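Local coordinates for protein epidermin decarboxylase (Staphylococcus epidermidis, PDB 1G63) that catalyses the FMN-dependent oxidative decarboxylation of the C-terminal cysteine of the epidermin precursor peptide, forming a carbon-carbon double bond, at residues Cys8-Ile13 with Asn97-Val102; Asn14-Asn19 with Asn42-Asp47; Phe36-Lys41 with Tyr57-Asp62. All blocks are in the same frame, centred on the assembly; numbering follows the deposited sequence.

Contact 1: residues Cys8-Ile13 with Asn97-Val102. With FMN (flavin mononucleotide), chain N; FMN (flavin mononucleotide), chain M.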
loop_
_atom_site.group_PDB
_atom_site.type_symbol
_atom_site.label_atom_id
_atom_site.label_comp_id
_atom_site.label_asym_id
_atom_site.label_seq_id
_atom_site.Cartn_x
_atom_site.Cartn_y
_atom_site.Cartn_z
ATOM N N CYS B 8 -13.363 30.373 4.512
ATOM C CA CYS B 8 -12.053 29.737 4.498
ATOM C C CYS B 8 -11.807 29.333 5.948
ATOM O O CYS B 8 -11.530 30.183 6.791
ATOM C CB CYS B 8 -10.976 30.718 4.013
ATOM S SG CYS B 8 -11.059 31.059 2.219
ATOM N N ALA B 9 -11.948 28.042 6.235
ATOM C CA ALA B 9 -11.767 27.520 7.589
ATOM C C ALA B 9 -10.359 26.977 7.832
ATOM O O ALA B 9 -9.804 26.250 7.008
ATOM C CB ALA B 9 -12.801 26.435 7.868
ATOM N N THR B 10 -9.798 27.330 8.981
ATOM C CA THR B 10 -8.457 26.900 9.348
ATOM C C THR B 10 -8.463 26.007 10.585
ATOM O O THR B 10 -9.494 25.861 11.265
ATOM C CB THR B 10 -7.532 28.121 9.583
ATOM O OG1 THR B 10 -7.968 28.858 10.733
ATOM C CG2 THR B 10 -7.552 29.031 8.361
ATOM N N ALA B 11 -7.300 25.423 10.872
ATOM C CA ALA B 11 -7.131 24.496 11.984
ATOM C C ALA B 11 -7.278 25.063 13.392
ATOM O O ALA B 11 -6.367 24.980 14.218
ATOM C CB ALA B 11 -5.799 23.769 11.851
ATOM N N SER B 12 -8.438 25.643 13.654
ATOM C CA SER B 12 -8.768 26.163 14.969
ATOM C C SER B 12 -9.718 25.128 15.558
ATOM O O SER B 12 -10.515 24.535 14.835
ATOM C CB SER B 12 -9.495 27.500 14.864
ATOM O OG SER B 12 -10.257 27.748 16.039
ATOM N N ILE B 13 -9.635 24.903 16.862
ATOM C CA ILE B 13 -10.497 23.929 17.513
ATOM C C ILE B 13 -11.970 24.161 17.175
ATOM O O ILE B 13 -12.740 23.209 17.056
ATOM C CB ILE B 13 -10.312 23.969 19.058
ATOM C CG1 ILE B 13 -11.197 22.914 19.724
ATOM C CG2 ILE B 13 -10.645 25.358 19.592
ATOM C CD1 ILE B 13 -10.928 21.500 19.260
ATOM N N ASN B 97 -0.882 26.989 0.167
ATOM C CA ASN B 97 -1.991 26.043 0.057
ATOM C C ASN B 97 -3.136 26.800 -0.634
ATOM O O ASN B 97 -3.069 28.019 -0.769
ATOM C CB ASN B 97 -2.416 25.471 1.428
ATOM C CG ASN B 97 -2.797 26.539 2.435
ATOM O OD1 ASN B 97 -3.446 27.531 2.093
ATOM N ND2 ASN B 97 -2.408 26.330 3.695
ATOM N N LEU B 98 -4.169 26.095 -1.084
ATOM C CA LEU B 98 -5.270 26.745 -1.789
ATOM C C LEU B 98 -5.953 27.865 -1.014
ATOM O O LEU B 98 -6.141 28.962 -1.547
ATOM C CB LEU B 98 -6.321 25.714 -2.234
ATOM C CG LEU B 98 -7.504 26.276 -3.049
ATOM C CD1 LEU B 98 -7.002 26.972 -4.305
ATOM C CD2 LEU B 98 -8.468 25.154 -3.423
ATOM N N LEU B 99 -6.320 27.596 0.235
ATOM C CA LEU B 99 -6.998 28.591 1.064
ATOM C C LEU B 99 -6.209 29.891 1.125
ATOM O O LEU B 99 -6.712 30.984 0.868
ATOM C CB LEU B 99 -7.191 28.055 2.484
ATOM C CG LEU B 99 -7.864 28.979 3.510
ATOM C CD1 LEU B 99 -8.525 28.138 4.601
ATOM C CD2 LEU B 99 -6.841 29.943 4.122
ATOM N N THR B 100 -4.949 29.744 1.462
ATOM C CA THR B 100 -4.061 30.861 1.608
ATOM C C THR B 100 -3.784 31.564 0.253
ATOM O O THR B 100 -3.563 32.778 0.200
ATOM C CB THR B 100 -2.808 30.337 2.335
ATOM O OG1 THR B 100 -2.291 31.353 3.184
ATOM C CG2 THR B 100 -1.775 29.878 1.376
ATOM N N THR B 101 -3.835 30.812 -0.847
ATOM C CA THR B 101 -3.639 31.405 -2.176
ATOM C C THR B 101 -4.895 32.204 -2.555
ATOM O O THR B 101 -4.820 33.237 -3.226
ATOM C CB THR B 101 -3.395 30.323 -3.260
ATOM O OG1 THR B 101 -2.132 29.697 -3.031
ATOM C CG2 THR B 101 -3.401 30.937 -4.651
ATOM N N VAL B 102 -6.053 31.707 -2.131
ATOM C CA VAL B 102 -7.315 32.387 -2.388
ATOM C C VAL B 102 -7.349 33.707 -1.613
ATOM O O VAL B 102 -7.825 34.724 -2.125
ATOM C CB VAL B 102 -8.522 31.495 -1.972
ATOM C CG1 VAL B 102 -9.784 32.340 -1.761
ATOM C CG2 VAL B 102 -8.768 30.445 -3.053
HETATM N N1 FMN N . -4.377 27.524 16.372
HETATM C C2 FMN N . -5.104 28.686 16.396
HETATM O O2 FMN N . -4.753 29.701 15.869
HETATM N N3 FMN N . -6.358 28.702 17.092
HETATM C C4 FMN N . -6.901 27.650 17.747
HETATM O O4 FMN N . -7.980 27.775 18.346
HETATM C C4A FMN N . -6.109 26.413 17.748
HETATM N N5 FMN N . -6.573 25.309 18.322
HETATM C C5A FMN N . -5.902 24.130 18.158
HETATM C C6 FMN N . -6.461 22.891 18.697
HETATM C C7 FMN N . -5.783 21.706 18.690
HETATM C C7M FMN N . -6.411 20.423 19.256
HETATM C C8 FMN N . -4.540 21.600 17.900
HETATM C C8M FMN N . -3.818 20.283 17.742
HETATM C C9 FMN N . -3.980 22.774 17.406
HETATM C C9A FMN N . -4.605 24.033 17.502
HETATM N N10 FMN N . -4.083 25.262 16.991
HETATM C C10 FMN N . -4.827 26.435 16.993
HETATM C "C1'" FMN N . -2.792 25.260 16.287
HETATM C "C2'" FMN N . -3.037 25.145 14.762
HETATM O "O2'" FMN N . -3.781 23.991 14.365
HETATM C "C3'" FMN N . -1.704 25.140 14.018
HETATM O "O3'" FMN N . -1.016 26.412 14.251
HETATM C "C4'" FMN N . -1.787 24.901 12.517
HETATM O "O4'" FMN N . -0.467 24.724 11.943
HETATM C "C5'" FMN N . -2.533 25.978 11.746
HETATM O "O5'" FMN N . -2.668 25.606 10.358
HETATM P P FMN N . -3.660 26.330 9.354
HETATM O O1P FMN N . -3.311 27.785 9.364
HETATM O O2P FMN N . -5.045 26.036 9.791
HETATM O O3P FMN N . -3.355 25.659 7.967
HETATM N N1 FMN M . 0.630 31.083 -8.659
HETATM C C2 FMN M . 1.429 32.060 -9.200
HETATM O O2 FMN M . 2.113 32.806 -8.560
HETATM N N3 FMN M . 1.452 32.212 -10.614
HETATM C C4 FMN M . 0.744 31.474 -11.496
HETATM O O4 FMN M . 0.818 31.718 -12.705
HETATM C C4A FMN M . -0.138 30.446 -10.923
HETATM N N5 FMN M . -0.843 29.638 -11.703
HETATM C C5A FMN M . -1.514 28.593 -11.148
HETATM C C6 FMN M . -2.207 27.636 -12.009
HETATM C C7 FMN M . -3.015 26.640 -11.521
HETATM C C7M FMN M . -3.715 25.642 -12.463
HETATM C C8 FMN M . -3.005 26.360 -10.071
HETATM C C8M FMN M . -3.760 25.192 -9.494
HETATM C C9 FMN M . -2.374 27.281 -9.236
HETATM C C9A FMN M . -1.631 28.383 -9.712
HETATM N N10 FMN M . -0.946 29.331 -8.900
HETATM C C10 FMN M . -0.117 30.301 -9.446
HETATM C "C1'" FMN M . -0.974 29.187 -7.429
HETATM C "C2'" FMN M . 0.279 28.409 -6.962
HETATM O "O2'" FMN M . 0.421 27.107 -7.547
HETATM C "C3'" FMN M . 0.259 28.249 -5.445
HETATM O "O3'" FMN M . 0.288 29.563 -4.824
HETATM C "C4'" FMN M . 1.380 27.410 -4.848
HETATM O "O4'" FMN M . 1.146 27.175 -3.441
HETATM C "C5'" FMN M . 2.773 27.987 -5.040
HETATM O "O5'" FMN M . 3.770 27.072 -4.556
HETATM P P FMN M . 5.304 27.182 -4.898
HETATM O O1P FMN M . 5.737 28.527 -4.468
HETATM O O2P FMN M . 5.502 26.932 -6.360
HETATM O O3P FMN M . 5.978 26.036 -4.054
#
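At the carboxyl end of strand 5-9, where the chain enters the FMN-binding loop of this Rossmann-like flavoprotein, C8, A9 and T10 receive L99 from the first turn of helix 98-105. No hydrogen bond crosses; the join is apolar packing, carried largely by L99. L99 CG, anti to the backbone N (chi1 179°), lies 3.6 Å from C8 CB. Its CD1 presses on A9 O at 3.3 Å, a methyl against a carbonyl oxygen. The same CD1 meets T10 CG2 at 4.0 Å, the two side chains crossing at about a right angle. T10 OG1 is bonded to P81 O, while its methyl faces the leucine. C8 SG adds a looser touch on V102 CG1 (4.4 Å).

Beyond this packing each segment serves a different flavin. A11, the centre of an inverse gamma turn, donates from N to O2P of one FMN (2.6 Å, N-H...O 163°). A11 O accepts from O2' of that ligand at 2.8 Å, gripping it at phosphate and ribityl chain. T101 OG1 accepts from O3' of a second FMN at 3.0 Å, and that cofactor is hydrogen-bonded to A11 N of a neighbouring subunit. The T101 hydroxyl also donates to N97 O, from above the carbonyl plane.

C8 is paired by backbone bonds with L78 and L80 of strand 76-82, and A9 with L35 and S37. L99 also touches L35 of strand 32-36 and T86 of helix 84-91, while V102 packs on V71 and the active-site H67 of helix 67-72.

Contact 2: residues Asn14-Asn19 with Asn42-Asp47. With FMN (flavin mononucleotide), chain N.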
loop_
_atom_site.group_PDB
_atom_site.type_symbol
_atom_site.label_atom_id
_atom_site.label_comp_id
_atom_site.label_asym_id
_atom_site.label_seq_id
_atom_site.Cartn_x
_atom_site.Cartn_y
_atom_site.Cartn_z
ATOM N N ASN B 14 -12.361 25.422 17.003
ATOM C CA ASN B 14 -13.757 25.726 16.702
ATOM C C ASN B 14 -14.216 25.407 15.295
ATOM O O ASN B 14 -15.376 25.639 14.959
ATOM C CB ASN B 14 -14.069 27.185 17.019
ATOM C CG ASN B 14 -14.069 27.458 18.497
ATOM O OD1 ASN B 14 -13.152 28.082 19.026
ATOM N ND2 ASN B 14 -15.092 26.969 19.184
ATOM N N VAL B 15 -13.323 24.877 14.469
ATOM C CA VAL B 15 -13.709 24.520 13.114
ATOM C C VAL B 15 -14.704 23.357 13.196
ATOM O O VAL B 15 -15.437 23.084 12.245
ATOM C CB VAL B 15 -12.487 24.107 12.266
ATOM C CG1 VAL B 15 -11.902 22.811 12.789
ATOM C CG2 VAL B 15 -12.886 23.983 10.806
ATOM N N ILE B 16 -14.735 22.680 14.344
ATOM C CA ILE B 16 -15.653 21.561 14.532
ATOM C C ILE B 16 -17.106 22.032 14.622
ATOM O O ILE B 16 -18.031 21.225 14.546
ATOM C CB ILE B 16 -15.331 20.758 15.816
ATOM C CG1 ILE B 16 -15.721 21.568 17.057
ATOM C CG2 ILE B 16 -13.855 20.407 15.849
ATOM C CD1 ILE B 16 -15.552 20.814 18.354
ATOM N N ASN B 17 -17.300 23.337 14.791
ATOM C CA ASN B 17 -18.639 23.915 14.882
ATOM C C ASN B 17 -18.975 24.782 13.665
ATOM O O ASN B 17 -19.981 25.490 13.666
ATOM C CB ASN B 17 -18.763 24.768 16.148
ATOM C CG ASN B 17 -18.721 23.940 17.418
ATOM O OD1 ASN B 17 -18.239 24.407 18.456
ATOM N ND2 ASN B 17 -19.237 22.710 17.352
ATOM N N ILE B 18 -18.142 24.714 12.632
ATOM C CA ILE B 18 -18.351 25.516 11.435
ATOM C C ILE B 18 -19.694 25.249 10.743
ATOM O O ILE B 18 -20.247 26.134 10.099
ATOM C CB ILE B 18 -17.184 25.317 10.409
ATOM C CG1 ILE B 18 -17.218 26.428 9.361
ATOM C CG2 ILE B 18 -17.287 23.962 9.728
ATOM C CD1 ILE B 18 -17.018 27.821 9.930
ATOM N N ASN B 19 -20.218 24.039 10.884
ATOM C CA ASN B 19 -21.486 23.695 10.260
ATOM C C ASN B 19 -22.614 24.605 10.731
ATOM O O ASN B 19 -23.526 24.910 9.966
ATOM C CB ASN B 19 -21.842 22.230 10.541
ATOM C CG ASN B 19 -21.882 21.905 12.027
ATOM O OD1 ASN B 19 -20.848 21.902 12.706
ATOM N ND2 ASN B 19 -23.080 21.633 12.541
ATOM N N ASN B 42 -7.705 17.475 10.174
ATOM C CA ASN B 42 -7.376 16.600 11.298
ATOM C C ASN B 42 -8.389 16.807 12.413
ATOM O O ASN B 42 -8.337 16.123 13.429
ATOM C CB ASN B 42 -5.999 16.928 11.870
ATOM C CG ASN B 42 -4.878 16.596 10.923
ATOM O OD1 ASN B 42 -3.757 17.064 11.102
ATOM N ND2 ASN B 42 -5.163 15.782 9.913
ATOM N N PHE B 43 -9.296 17.762 12.236
ATOM C CA PHE B 43 -10.290 18.049 13.261
ATOM C C PHE B 43 -11.680 17.571 12.889
ATOM O O PHE B 43 -12.493 17.256 13.759
ATOM C CB PHE B 43 -10.366 19.551 13.536
ATOM C CG PHE B 43 -9.126 20.124 14.137
ATOM C CD1 PHE B 43 -7.932 20.136 13.426
ATOM C CD2 PHE B 43 -9.158 20.680 15.406
ATOM C CE1 PHE B 43 -6.785 20.697 13.964
ATOM C CE2 PHE B 43 -8.020 21.244 15.956
ATOM C CZ PHE B 43 -6.823 21.254 15.230
ATOM N N ILE B 44 -11.966 17.532 11.598
ATOM C CA ILE B 44 -13.281 17.107 11.166
ATOM C C ILE B 44 -13.229 16.398 9.831
ATOM O O ILE B 44 -12.214 16.408 9.146
ATOM C CB ILE B 44 -14.234 18.316 11.011
ATOM C CG1 ILE B 44 -13.632 19.311 10.014
ATOM C CG2 ILE B 44 -14.478 18.981 12.358
ATOM C CD1 ILE B 44 -14.556 20.446 9.653
ATOM N N ASN B 45 -14.345 15.774 9.478
ATOM C CA ASN B 45 -14.474 15.105 8.197
ATOM C C ASN B 45 -15.097 16.197 7.330
ATOM O O ASN B 45 -16.292 16.478 7.429
ATOM C CB ASN B 45 -15.420 13.912 8.311
ATOM C CG ASN B 45 -15.495 13.116 7.031
ATOM O OD1 ASN B 45 -15.708 13.673 5.955
ATOM N ND2 ASN B 45 -15.325 11.804 7.141
ATOM N N THR B 46 -14.273 16.833 6.509
ATOM C CA THR B 46 -14.733 17.923 5.656
ATOM C C THR B 46 -15.817 17.565 4.648
ATOM O O THR B 46 -16.581 18.436 4.251
ATOM C CB THR B 46 -13.552 18.575 4.896
ATOM O OG1 THR B 46 -12.916 17.600 4.053
ATOM C CG2 THR B 46 -12.532 19.140 5.891
ATOM N N ASP B 47 -15.893 16.302 4.234
ATOM C CA ASP B 47 -16.909 15.904 3.264
ATOM C C ASP B 47 -18.329 16.109 3.780
ATOM O O ASP B 47 -19.253 16.300 2.995
ATOM C CB ASP B 47 -16.717 14.446 2.831
ATOM C CG ASP B 47 -15.718 14.307 1.691
ATOM O OD1 ASP B 47 -15.962 14.898 0.618
ATOM O OD2 ASP B 47 -14.689 13.612 1.862
HETATM N N1 FMN N . -4.377 27.524 16.372
HETATM C C2 FMN N . -5.104 28.686 16.396
HETATM O O2 FMN N . -4.753 29.701 15.869
HETATM N N3 FMN N . -6.358 28.702 17.092
HETATM C C4 FMN N . -6.901 27.650 17.747
HETATM O O4 FMN N . -7.980 27.775 18.346
HETATM C C4A FMN N . -6.109 26.413 17.748
HETATM N N5 FMN N . -6.573 25.309 18.322
HETATM C C5A FMN N . -5.902 24.130 18.158
HETATM C C6 FMN N . -6.461 22.891 18.697
HETATM C C7 FMN N . -5.783 21.706 18.690
HETATM C C7M FMN N . -6.411 20.423 19.256
HETATM C C8 FMN N . -4.540 21.600 17.900
HETATM C C8M FMN N . -3.818 20.283 17.742
HETATM C C9 FMN N . -3.980 22.774 17.406
HETATM C C9A FMN N . -4.605 24.033 17.502
HETATM N N10 FMN N . -4.083 25.262 16.991
HETATM C C10 FMN N . -4.827 26.435 16.993
HETATM C "C1'" FMN N . -2.792 25.260 16.287
HETATM C "C2'" FMN N . -3.037 25.145 14.762
HETATM O "O2'" FMN N . -3.781 23.991 14.365
HETATM C "C3'" FMN N . -1.704 25.140 14.018
HETATM O "O3'" FMN N . -1.016 26.412 14.251
HETATM C "C4'" FMN N . -1.787 24.901 12.517
HETATM O "O4'" FMN N . -0.467 24.724 11.943
HETATM C "C5'" FMN N . -2.533 25.978 11.746
HETATM O "O5'" FMN N . -2.668 25.606 10.358
HETATM P P FMN N . -3.660 26.330 9.354
HETATM O O1P FMN N . -3.311 27.785 9.364
HETATM O O2P FMN N . -5.045 26.036 9.791
HETATM O O3P FMN N . -3.355 25.659 7.967
#
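V15, I16 and I44 form the first shell, with F43 at its flavin end. I44 CG2 sits 3.6 Å from I16 CA and 3.8 Å from I16 CG2, so the isoleucine branch lies against both backbone and side chain of the short 3-10 segment. The other branch of I44 places CD1 at 4.1 Å from V15 CG2, close also to V15 O. I18 CG2 only grazes that methyl.

V15 turns its two methyls to different partners. CG1, set between the backbone N and the carbonyl carbon (chi1 67°), meets F43 CB at 3.7 Å, and the two side chains cross at about a right angle. CG2, anti to the backbone N, is the methyl that reaches I44.

The F43 ring reaches the cofactor: CZ lies 3.5 Å from C8 of FMN and CE2 is 3.6 Å from C6, both flavin atoms lying near the phenyl plane at its edge. The phenyl ring thus meets the dimethylbenzene end of the isoalloxazine with its edge.

Further out, the 3-10 segment is braced by the backbone bond N17 N to N14 O (3.0 Å). V15 rests on A9 and F36, I44 on F36 and L49, and I18 on I7 and I34, which seats the group on strands 5-9 and 32-36. F43 also packs on A11 and on L64 of a neighbouring subunit, and I16 on N19 of a different one.

With no hydrogen bond between the segments, the contact is held by apolar packing and close fit: F43 offers the flavin ring hydrocarbon rather than a polar group, in keeping with the apolar character of the dimethylbenzene moiety.

Contact 3: residues Phe36-Lys41 with Tyr57-Asp62. With FMN (flavin mononucleotide), chain N.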
loop_
_atom_site.group_PDB
_atom_site.type_symbol
_atom_site.label_atom_id
_atom_site.label_comp_id
_atom_site.label_asym_id
_atom_site.label_seq_id
_atom_site.Cartn_x
_atom_site.Cartn_y
_atom_site.Cartn_z
ATOM N N PHE B 36 -11.193 24.450 3.100
ATOM C CA PHE B 36 -10.432 24.188 4.326
ATOM C C PHE B 36 -8.919 24.185 4.150
ATOM O O PHE B 36 -8.398 23.976 3.056
ATOM C CB PHE B 36 -10.826 22.833 4.933
ATOM C CG PHE B 36 -12.245 22.765 5.438
ATOM C CD1 PHE B 36 -13.286 22.422 4.582
ATOM C CD2 PHE B 36 -12.538 23.035 6.777
ATOM C CE1 PHE B 36 -14.609 22.341 5.050
ATOM C CE2 PHE B 36 -13.849 22.956 7.254
ATOM C CZ PHE B 36 -14.888 22.608 6.391
ATOM N N SER B 37 -8.214 24.422 5.249
ATOM C CA SER B 37 -6.763 24.382 5.232
ATOM C C SER B 37 -6.417 22.903 5.448
ATOM O O SER B 37 -7.158 22.172 6.100
ATOM C CB SER B 37 -6.187 25.224 6.370
ATOM O OG SER B 37 -6.369 24.600 7.629
ATOM N N PRO B 38 -5.297 22.436 4.887
ATOM C CA PRO B 38 -4.906 21.029 5.058
ATOM C C PRO B 38 -4.982 20.537 6.504
ATOM O O PRO B 38 -5.503 19.453 6.775
ATOM C CB PRO B 38 -3.478 21.004 4.518
ATOM C CG PRO B 38 -3.546 22.019 3.414
ATOM C CD PRO B 38 -4.329 23.156 4.037
ATOM N N SER B 39 -4.477 21.338 7.434
ATOM C CA SER B 39 -4.478 20.953 8.839
ATOM C C SER B 39 -5.851 20.838 9.488
ATOM O O SER B 39 -6.033 20.063 10.430
ATOM C CB SER B 39 -3.631 21.921 9.661
ATOM O OG SER B 39 -2.281 21.850 9.277
ATOM N N SER B 40 -6.817 21.603 9.005
ATOM C CA SER B 40 -8.138 21.548 9.608
ATOM C C SER B 40 -8.799 20.186 9.376
ATOM O O SER B 40 -9.739 19.809 10.067
ATOM C CB SER B 40 -9.013 22.698 9.081
ATOM O OG SER B 40 -9.090 22.684 7.674
ATOM N N LYS B 41 -8.279 19.432 8.418
ATOM C CA LYS B 41 -8.824 18.112 8.109
ATOM C C LYS B 41 -8.522 17.086 9.200
ATOM O O LYS B 41 -9.036 15.969 9.173
ATOM C CB LYS B 41 -8.304 17.650 6.749
ATOM C CG LYS B 41 -8.692 18.632 5.639
ATOM C CD LYS B 41 -8.027 18.343 4.302
ATOM C CE LYS B 41 -8.401 19.422 3.271
ATOM N NZ LYS B 41 -7.694 19.258 1.969
ATOM N N TYR B 57 -14.699 23.276 -1.899
ATOM C CA TYR B 57 -13.502 23.283 -2.726
ATOM C C TYR B 57 -12.446 22.415 -2.049
ATOM O O TYR B 57 -11.958 22.742 -0.969
ATOM C CB TYR B 57 -12.991 24.710 -2.912
ATOM C CG TYR B 57 -13.984 25.610 -3.609
ATOM C CD1 TYR B 57 -14.637 26.627 -2.914
ATOM C CD2 TYR B 57 -14.286 25.432 -4.955
ATOM C CE1 TYR B 57 -15.565 27.443 -3.543
ATOM C CE2 TYR B 57 -15.213 26.239 -5.596
ATOM C CZ TYR B 57 -15.850 27.246 -4.887
ATOM O OH TYR B 57 -16.759 28.061 -5.524
ATOM N N ASP B 58 -12.112 21.298 -2.687
ATOM C CA ASP B 58 -11.141 20.345 -2.153
ATOM C C ASP B 58 -9.913 20.258 -3.058
ATOM O O ASP B 58 -9.983 19.709 -4.155
ATOM C CB ASP B 58 -11.813 18.972 -2.031
ATOM C CG ASP B 58 -10.931 17.931 -1.366
ATOM O OD1 ASP B 58 -11.425 16.803 -1.163
ATOM O OD2 ASP B 58 -9.758 18.223 -1.047
ATOM N N GLU B 59 -8.789 20.797 -2.591
ATOM C CA GLU B 59 -7.556 20.789 -3.382
ATOM C C GLU B 59 -6.895 19.404 -3.513
ATOM O O GLU B 59 -6.007 19.215 -4.348
ATOM C CB GLU B 59 -6.553 21.790 -2.799
ATOM C CG GLU B 59 -6.040 21.432 -1.424
ATOM C CD GLU B 59 -5.240 22.550 -0.793
ATOM O OE1 GLU B 59 -4.200 22.951 -1.356
ATOM O OE2 GLU B 59 -5.658 23.037 0.274
ATOM N N ILE B 60 -7.313 18.441 -2.694
ATOM C CA ILE B 60 -6.750 17.103 -2.784
ATOM C C ILE B 60 -7.480 16.369 -3.895
ATOM O O ILE B 60 -6.862 15.696 -4.719
ATOM C CB ILE B 60 -6.916 16.320 -1.474
ATOM C CG1 ILE B 60 -6.014 16.919 -0.396
ATOM C CG2 ILE B 60 -6.562 14.862 -1.697
ATOM C CD1 ILE B 60 -6.200 16.289 0.964
ATOM N N LYS B 61 -8.801 16.514 -3.915
ATOM C CA LYS B 61 -9.623 15.883 -4.932
ATOM C C LYS B 61 -9.294 16.502 -6.286
ATOM O O LYS B 61 -9.297 15.826 -7.316
ATOM C CB LYS B 61 -11.103 16.086 -4.610
ATOM C CG LYS B 61 -12.060 15.537 -5.659
ATOM C CD LYS B 61 -13.507 15.837 -5.285
ATOM C CE LYS B 61 -14.478 15.348 -6.345
ATOM N NZ LYS B 61 -15.898 15.600 -5.946
ATOM N N ASP B 62 -9.012 17.798 -6.279
ATOM C CA ASP B 62 -8.667 18.507 -7.504
ATOM C C ASP B 62 -7.519 19.489 -7.257
ATOM O O ASP B 62 -7.741 20.635 -6.859
ATOM C CB ASP B 62 -9.883 19.257 -8.042
ATOM C CG ASP B 62 -9.592 19.958 -9.359
ATOM O OD1 ASP B 62 -10.527 20.562 -9.938
ATOM O OD2 ASP B 62 -8.426 19.904 -9.818
HETATM N N1 FMN N . -4.377 27.524 16.372
HETATM C C2 FMN N . -5.104 28.686 16.396
HETATM O O2 FMN N . -4.753 29.701 15.869
HETATM N N3 FMN N . -6.358 28.702 17.092
HETATM C C4 FMN N . -6.901 27.650 17.747
HETATM O O4 FMN N . -7.980 27.775 18.346
HETATM C C4A FMN N . -6.109 26.413 17.748
HETATM N N5 FMN N . -6.573 25.309 18.322
HETATM C C5A FMN N . -5.902 24.130 18.158
HETATM C C6 FMN N . -6.461 22.891 18.697
HETATM C C7 FMN N . -5.783 21.706 18.690
HETATM C C7M FMN N . -6.411 20.423 19.256
HETATM C C8 FMN N . -4.540 21.600 17.900
HETATM C C8M FMN N . -3.818 20.283 17.742
HETATM C C9 FMN N . -3.980 22.774 17.406
HETATM C C9A FMN N . -4.605 24.033 17.502
HETATM N N10 FMN N . -4.083 25.262 16.991
HETATM C C10 FMN N . -4.827 26.435 16.993
HETATM C "C1'" FMN N . -2.792 25.260 16.287
HETATM C "C2'" FMN N . -3.037 25.145 14.762
HETATM O "O2'" FMN N . -3.781 23.991 14.365
HETATM C "C3'" FMN N . -1.704 25.140 14.018
HETATM O "O3'" FMN N . -1.016 26.412 14.251
HETATM C "C4'" FMN N . -1.787 24.901 12.517
HETATM O "O4'" FMN N . -0.467 24.724 11.943
HETATM C "C5'" FMN N . -2.533 25.978 11.746
HETATM O "O5'" FMN N . -2.668 25.606 10.358
HETATM P P FMN N . -3.660 26.330 9.354
HETATM O O1P FMN N . -3.311 27.785 9.364
HETATM O O2P FMN N . -5.045 26.036 9.791
HETATM O O3P FMN N . -3.355 25.659 7.967
HETATM O O HOH W 1 -6.024 25.097 1.684
HETATM O O HOH W 2 -8.499 21.815 0.296
#
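K41 sets out with CG anti to its carbonyl carbon (chi1 -59°) and runs extended to NZ, meeting I60 tip to tip and D58 beside it; E59 has CG between its backbone N and carbonyl carbon (chi1 66°) and is extended beyond CG, bringing OE2 to P38. K41 NZ comes to 3.5 Å from I60 CD1. Its charge is answered by D58 OD2 at 3.8 Å, a long salt bridge. That oxygen also accepts from I60 N (3.0 Å), met from above the carboxylate plane, which closes an Asx turn and probably steadies the carboxylate.

No direct hydrogen bond joins the segments; two waters do the bridging. One donates to both F36 O (3.0 Å) and E59 OE2. The other accepts from K41 NZ at 3.2 Å and from E59 N at 3.1 Å, and donates to E59 OE2. E59 OE1 is hydrogen-bonded to L98 N, so the carboxylate is held at both oxygens, and P38 CG lies 3.9 Å from OE2.

On the ligand side, S37 OG donates to phosphate O2P of FMN (2.9 Å), and S37 O accepts from both N and OG of S40.

The first segment thus carries one of the FMN-binding turns, the one that follows strand 32-36, and the second the turn leaving strand 56-57: two neighbouring strand-end loops on the carboxyl side of a Rossmann-like parallel sheet, linked by packing, one long salt bridge and two bridging waters.

In the fold
All three contacts gather at the carboxyl ends of the parallel strands 5-9, 32-36 and 56-57, and all touch the same FMN. The centres of contacts 1 and 3 lie about 8 Å apart, and contact 2 is about 12 Å from each. Along the chain the segments of contacts 2 and 3 alternate, and both fall between the two segments of contact 1. F36 joins contacts 2 and 3 by packing on V15 and I44; A9 O to S37 N, a probable hydrogen bond of 3.0 Å, ties contact 1 to contact 3. The loops after strands 5-9 and 32-36 line one cofactor pocket, while 57-62 packs behind it; T101 in 97-102 reaches another FMN, so each pocket is completed by a neighbouring subunit of the dodecamer.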